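Local atomic coordinates of oligogalacturonate lyase (Vibrio parahaemolyticus RIMD 2210633, PDB entry 3C5M), a protein that probably cleaves short oligogalacturonides derived from pectin by lyase chemistry, using a seven-bladed beta-propeller that binds a manganese ion. Residues 365-370 against 378-383. Numbering follows the deposited sequence.
Sequences VLFTSD and YIADVP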
ATOM      1  N   VAL A 365     -12.402  -1.121  -9.414  1.00 28.71           N
ATOM      2  CA  VAL A 365     -11.579  -1.385  -8.255  1.00 24.49           C
ATOM      3  C   VAL A 365     -10.703  -2.573  -8.598  1.00 34.44           C
ATOM      4  O   VAL A 365     -11.201  -3.635  -8.987  1.00 32.39           O
ATOM      5  CB  VAL A 365     -12.410  -1.739  -7.020  1.00 24.82           C
ATOM      6  CG1 VAL A 365     -11.497  -2.251  -5.914  1.00 30.58           C
ATOM      7  CG2 VAL A 365     -13.164  -0.520  -6.538  1.00 29.47           C
ATOM      8  N   LEU A 366      -9.393  -2.372  -8.459  1.00 30.62           N
ATOM      9  CA  LEU A 366      -8.382  -3.386  -8.742  1.00 18.78           C
ATOM     10  C   LEU A 366      -8.092  -4.066  -7.438  1.00 22.85           C
ATOM     11  O   LEU A 366      -8.037  -3.408  -6.405  1.00 21.19           O
ATOM     12  CB  LEU A 366      -7.109  -2.719  -9.240  1.00 18.51           C
ATOM     13  CG  LEU A 366      -5.894  -3.578  -9.524  1.00 22.74           C
ATOM     14  CD1 LEU A 366      -6.072  -4.276 -10.878  1.00 25.55           C
ATOM     15  CD2 LEU A 366      -4.646  -2.690  -9.560  1.00 15.42           C
ATOM     16  N   PHE A 367      -7.906  -5.383  -7.484  1.00 29.14           N
ATOM     17  CA  PHE A 367      -7.617  -6.151  -6.274  1.00 25.81           C
ATOM     18  C   PHE A 367      -7.116  -7.544  -6.608  1.00 29.83           C
ATOM     19  O   PHE A 367      -7.263  -8.000  -7.741  1.00 40.66           O
ATOM     20  CB  PHE A 367      -8.865  -6.236  -5.392  1.00 35.24           C
ATOM     21  CG  PHE A 367      -9.991  -7.030  -5.992  1.00 31.18           C
ATOM     22  CD1 PHE A 367     -10.079  -8.398  -5.782  1.00 39.85           C
ATOM     23  CD2 PHE A 367     -10.969  -6.415  -6.747  1.00 26.07           C
ATOM     24  CE1 PHE A 367     -11.132  -9.138  -6.314  1.00 35.34           C
ATOM     25  CE2 PHE A 367     -12.026  -7.153  -7.283  1.00 39.27           C
ATOM     26  CZ  PHE A 367     -12.104  -8.515  -7.063  1.00 29.22           C
ATOM     27  N   THR A 368      -6.513  -8.211  -5.627  1.00 24.20           N
ATOM     28  CA  THR A 368      -5.988  -9.561  -5.824  1.00 30.49           C
ATOM     29  C   THR A 368      -6.890 -10.584  -5.161  1.00 33.47           C
ATOM     30  O   THR A 368      -7.576 -10.269  -4.195  1.00 40.07           O
ATOM     31  CB  THR A 368      -4.592  -9.758  -5.175  1.00 27.46           C
ATOM     32  OG1 THR A 368      -3.677  -8.766  -5.653  1.00 35.26           O
ATOM     33  CG2 THR A 368      -4.039 -11.139  -5.525  1.00 22.74           C
ATOM     34  N   SER A 369      -6.907 -11.803  -5.689  1.00 34.35           N
ATOM     35  CA  SER A 369      -7.675 -12.877  -5.065  1.00 40.76           C
ATOM     36  C   SER A 369      -7.222 -14.238  -5.556  1.00 39.76           C
ATOM     37  O   SER A 369      -6.737 -14.367  -6.675  1.00 51.23           O
ATOM     38  CB  SER A 369      -9.170 -12.743  -5.322  1.00 28.93           C
ATOM     39  OG  SER A 369      -9.837 -13.739  -4.557  1.00 25.54           O
ATOM     40  N   ASP A 370      -7.362 -15.258  -4.722  1.00 39.18           N
ATOM     41  CA  ASP A 370      -6.969 -16.593  -5.154  1.00 46.62           C
ATOM     42  C   ASP A 370      -8.144 -17.556  -5.109  1.00 44.35           C
ATOM     43  O   ASP A 370      -7.957 -18.763  -4.993  1.00 49.31           O
ATOM     44  CB  ASP A 370      -5.837 -17.136  -4.282  1.00 47.18           C
ATOM     45  CG  ASP A 370      -6.241 -17.319  -2.825  1.00 48.17           C
ATOM     46  OD1 ASP A 370      -5.413 -17.874  -2.047  1.00 52.76           O
ATOM     47  OD2 ASP A 370      -7.367 -16.910  -2.458  1.00 43.89           O
ATOM     48  N   TYR A 378      -7.909  -8.903 -10.430  1.00 34.56           N
ATOM     49  CA  TYR A 378      -9.242  -8.602 -10.961  1.00 27.13           C
ATOM     50  C   TYR A 378      -9.520  -7.118 -10.882  1.00 22.79           C
ATOM     51  O   TYR A 378      -8.871  -6.396 -10.137  1.00 40.19           O
ATOM     52  CB  TYR A 378     -10.328  -9.317 -10.148  1.00 27.22           C
ATOM     53  CG  TYR A 378     -10.193 -10.821 -10.069  1.00 31.33           C
ATOM     54  CD1 TYR A 378      -9.301 -11.417  -9.185  1.00 29.47           C
ATOM     55  CD2 TYR A 378     -10.939 -11.648 -10.906  1.00 36.23           C
ATOM     56  CE1 TYR A 378      -9.145 -12.798  -9.138  1.00 43.35           C
ATOM     57  CE2 TYR A 378     -10.795 -13.034 -10.866  1.00 45.44           C
ATOM     58  CZ  TYR A 378      -9.891 -13.603  -9.981  1.00 46.27           C
ATOM     59  OH  TYR A 378      -9.718 -14.973  -9.953  1.00 53.09           O
ATOM     60  N   ILE A 379     -10.486  -6.665 -11.662  1.00 22.53           N
ATOM     61  CA  ILE A 379     -10.904  -5.278 -11.628  1.00 18.14           C
ATOM     62  C   ILE A 379     -12.423  -5.335 -11.608  1.00 30.75           C
ATOM     63  O   ILE A 379     -13.048  -5.777 -12.570  1.00 35.79           O
ATOM     64  CB  ILE A 379     -10.453  -4.484 -12.873  1.00 22.80           C
ATOM     65  CG1 ILE A 379      -8.975  -4.125 -12.763  1.00 27.38           C
ATOM     66  CG2 ILE A 379     -11.269  -3.209 -13.000  1.00 24.90           C
ATOM     67  CD1 ILE A 379      -8.398  -3.563 -14.011  1.00 10.37           C
ATOM     68  N   ALA A 380     -13.015  -4.906 -10.503  1.00 33.40           N
ATOM     69  CA  ALA A 380     -14.461  -4.917 -10.380  1.00 33.66           C
ATOM     70  C   ALA A 380     -15.028  -3.572 -10.820  1.00 42.58           C
ATOM     71  O   ALA A 380     -14.566  -2.523 -10.378  1.00 45.01           O
ATOM     72  CB  ALA A 380     -14.860  -5.204  -8.938  1.00 29.34           C
ATOM     73  N   ASP A 381     -16.031  -3.607 -11.693  1.00 47.37           N
ATOM     74  CA  ASP A 381     -16.677  -2.389 -12.163  1.00 47.27           C
ATOM     75  C   ASP A 381     -17.322  -1.706 -10.975  1.00 40.79           C
ATOM     76  O   ASP A 381     -17.574  -2.344  -9.961  1.00 41.68           O
ATOM     77  CB  ASP A 381     -17.737  -2.724 -13.218  1.00 52.33           C
ATOM     78  CG  ASP A 381     -17.155  -2.814 -14.629  1.00 65.70           C
ATOM     79  OD1 ASP A 381     -16.065  -3.424 -14.811  1.00 68.01           O
ATOM     80  OD2 ASP A 381     -17.797  -2.280 -15.563  1.00 65.28           O
ATOM     81  N   VAL A 382     -17.566  -0.407 -11.086  1.00 37.64           N
ATOM     82  CA  VAL A 382     -18.207   0.330 -10.002  1.00 48.45           C
ATOM     83  C   VAL A 382     -19.284   1.231 -10.568  1.00 50.38           C
ATOM     84  O   VAL A 382     -19.030   2.390 -10.897  1.00 56.95           O
ATOM     85  CB  VAL A 382     -17.209   1.207  -9.212  1.00 39.22           C
ATOM     86  CG1 VAL A 382     -17.931   1.924  -8.086  1.00 32.12           C
ATOM     87  CG2 VAL A 382     -16.093   0.349  -8.661  1.00 38.37           C
ATOM     88  N   PRO A 383     -20.510   0.709 -10.682  1.00 50.67           N
ATOM     89  CA  PRO A 383     -21.649   1.461 -11.211  1.00 55.83           C
ATOM     90  C   PRO A 383     -21.866   2.798 -10.503  1.00 59.87           C
ATOM     91  O   PRO A 383     -21.386   3.006  -9.391  1.00 58.57           O
ATOM     92  CB  PRO A 383     -22.813   0.491 -11.023  1.00 57.67           C
ATOM     93  CG  PRO A 383     -22.380  -0.338  -9.860  1.00 59.14           C
ATOM     94  CD  PRO A 383     -20.941  -0.598 -10.168  1.00 47.34           C
TER
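Phe-367 and Val-365 pair with Tyr-378 and Ala-380 through four backbone hydrogen bonds, the two hydrogen-bonded pairs of an antiparallel beta hairpin. Val-365 N gives to Ala-380 O (2.8 Å) and Val-365 O takes Ala-380 N (2.7 Å). Phe-367 N reaches Tyr-378 O at 3.0 Å, and the return bond from Tyr-378 N to Phe-367 O is almost straight (178°). Between them lies the non-hydrogen-bonded pair Leu-366/Ile-379, whose own peptide groups bond outward, to Ser-357 and Thr-24; across the hairpin these two meet through Leu-366 CD1 and Ile-379 CG1 (3.5 Å). On the other face, with CG of Phe-367 tucked over its own backbone (chi1 66°), the ring lies beneath Tyr-378, whose CB covers one face off centre in a CH-pi contact, 4.0 Å from the ring centroid, while Ala-380 CB meets the ring edge. The Phe-367 and Tyr-378 rings are nearly parallel (18°) but slid apart, so they hardly stack. Tyr-378 OH is hydrogen-bonded to Glu-372 OE2, and Ser-369 OG to His-338 O. Beyond the strand pairing, Val-382 CG2 touches Val-365 CG2. The hairpin forms the middle of one propeller blade: strand 357-358 flanks 364-369, and strand 22-25, from the N-terminal part of the chain, completes the blade beside 376-381, the Velcro-type closure of beta-propellers, while strand 334-337 of another sheet packs against Val-365, Ala-380 and Val-382.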